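Putative Vgr protein (PDB 3WIT) forms the trimeric C-terminal triple-stranded beta-helix of VgrG1, probably part of the spike of a type VI secretion system. Local coordinates at residues A[1-6]-A[29-34]. Sequence-based numbering, arbitrary orientation.
Sequences GTIAGS and EIMLAV
Two antiparallel strands at the N-terminal side of this chain's sheet in the triple-stranded beta-helix pair here, T2 to S6 with V34 to I30; their axes approach to 4.6 Å and their N-to-C directions are 169° apart. I3 with A33 and G5 with M31 are the hydrogen-bonded pairs, and each makes a reciprocal ring of two bonds: I3 N to A33 O at 2.9 Å and A33 N back to I3 O at 2.8 Å in the first. The latter runs nearly along the C=O axis, whereas I3 N sits 21° off the carbonyl plane of A33. M31 N and G5 O close the second ring at 2.9 Å, and CA-H...O contacts, such as A4 CA to M31 O, supplement both rings.

T2, A4, S6, I30, L32 and V34 share the face that packs on the other two subunits: L32 meets L32 of the third subunit, and A4 meets S6 of the second. On this face T2 and V34 stand next to each other, T2 CG2 3.8 Å from V34 CG1. L32 brings CD2 to 3.8 Å from A4 CB. The other face carries I3, M31 and A33. There the bends at chi2 and chi3 carry the selenium and terminal methyl of M31 away, while chi1 (164°) sets its CG anti to the backbone N, where the branch methyl I3 CG2 meets M31 CG at 4.1 Å.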
loop_
_atom_site.group_PDB
_atom_site.type_symbol
_atom_site.label_atom_id
_atom_site.label_comp_id
_atom_site.label_asym_id
_atom_site.label_seq_id
_atom_site.Cartn_x
_atom_site.Cartn_y
_atom_site.Cartn_z
ATOM N N GLY A 1 4.084 -16.164 12.884
ATOM C CA GLY A 1 4.043 -17.051 11.737
ATOM C C GLY A 1 3.949 -16.258 10.449
ATOM O O GLY A 1 4.007 -15.026 10.459
ATOM N N THR A 2 3.823 -16.967 9.327
ATOM C CA THR A 2 3.688 -16.344 8.007
ATOM C C THR A 2 2.648 -17.074 7.148
ATOM O O THR A 2 2.561 -18.297 7.178
ATOM C CB THR A 2 5.014 -16.269 7.229
ATOM O OG1 THR A 2 5.545 -17.585 7.061
ATOM C CG2 THR A 2 6.026 -15.440 7.976
ATOM N N ILE A 3 1.859 -16.307 6.403
ATOM C CA ILE A 3 0.760 -16.843 5.589
ATOM C C ILE A 3 0.724 -16.091 4.275
ATOM O O ILE A 3 0.718 -14.878 4.288
ATOM C CB ILE A 3 -0.604 -16.560 6.265
ATOM C CG1 ILE A 3 -0.820 -17.444 7.483
ATOM C CG2 ILE A 3 -1.746 -16.752 5.287
ATOM C CD1 ILE A 3 -2.142 -17.190 8.167
ATOM N N ALA A 4 0.682 -16.778 3.131
ATOM C CA ALA A 4 0.377 -16.076 1.889
ATOM C C ALA A 4 -0.648 -16.956 1.201
ATOM O O ALA A 4 -0.371 -18.138 0.970
ATOM C CB ALA A 4 1.608 -15.945 1.034
ATOM N N GLY A 5 -1.831 -16.408 0.904
ATOM C CA GLY A 5 -2.954 -17.255 0.509
ATOM C C GLY A 5 -3.934 -16.516 -0.374
ATOM O O GLY A 5 -4.095 -15.304 -0.240
ATOM N N SER A 6 -4.545 -17.237 -1.301
ATOM C CA SER A 6 -5.571 -16.674 -2.163
ATOM C C SER A 6 -6.686 -17.694 -2.097
ATOM O O SER A 6 -6.443 -18.883 -2.326
ATOM C CB SER A 6 -5.030 -16.550 -3.587
ATOM O OG SER A 6 -6.071 -16.229 -4.492
ATOM N N GLU A 29 -10.731 -13.868 -0.798
ATOM C CA GLU A 29 -9.796 -13.087 -0.012
ATOM C C GLU A 29 -8.402 -13.409 -0.484
ATOM O O GLU A 29 -8.160 -14.549 -0.886
ATOM C CB GLU A 29 -9.951 -13.499 1.442
ATOM C CG GLU A 29 -9.029 -12.793 2.395
ATOM C CD GLU A 29 -9.435 -13.035 3.847
ATOM O OE1 GLU A 29 -8.796 -12.448 4.762
ATOM O OE2 GLU A 29 -10.400 -13.814 4.059
ATOM N N ILE A 30 -7.515 -12.420 -0.457
ATOM C CA ILE A 30 -6.075 -12.677 -0.613
ATOM C C ILE A 30 -5.450 -12.130 0.662
ATOM O O ILE A 30 -5.806 -11.021 1.096
ATOM C CB ILE A 30 -5.505 -11.907 -1.803
ATOM C CG1 ILE A 30 -5.974 -12.533 -3.097
ATOM C CG2 ILE A 30 -3.945 -11.887 -1.748
ATOM C CD1 ILE A 30 -5.774 -11.640 -4.322
HETATM N N MSE A 31 -4.569 -12.900 1.298
HETATM C CA MSE A 31 -3.904 -12.432 2.520
HETATM C C MSE A 31 -2.392 -12.650 2.444
HETATM O O MSE A 31 -1.938 -13.736 2.079
HETATM C CB MSE A 31 -4.471 -13.186 3.731
HETATM C CG MSE A 31 -3.629 -13.091 4.983
HETATM SE SE MSE A 31 -3.936 -11.381 5.824
HETATM C CE MSE A 31 -5.590 -11.842 6.729
ATOM N N LEU A 32 -1.616 -11.633 2.806
ATOM C CA LEU A 32 -0.166 -11.778 2.936
ATOM C C LEU A 32 0.149 -11.347 4.361
ATOM O O LEU A 32 -0.149 -10.225 4.740
ATOM C CB LEU A 32 0.550 -10.832 1.995
ATOM C CG LEU A 32 0.232 -10.976 0.512
ATOM C CD1 LEU A 32 0.979 -9.912 -0.299
ATOM C CD2 LEU A 32 0.656 -12.364 0.126
ATOM N N ALA A 33 0.750 -12.219 5.148
ATOM C CA ALA A 33 1.029 -11.899 6.536
ATOM C C ALA A 33 2.400 -12.426 6.989
ATOM O O ALA A 33 2.775 -13.573 6.714
ATOM C CB ALA A 33 -0.081 -12.460 7.419
ATOM N N VAL A 34 3.147 -11.571 7.680
ATOM C CA VAL A 34 4.339 -11.984 8.366
ATOM C C VAL A 34 4.189 -11.419 9.790
ATOM O O VAL A 34 4.122 -10.199 9.962
ATOM C CB VAL A 34 5.599 -11.387 7.671
ATOM C CG1 VAL A 34 6.824 -11.744 8.454
ATOM C CG2 VAL A 34 5.736 -11.918 6.226
#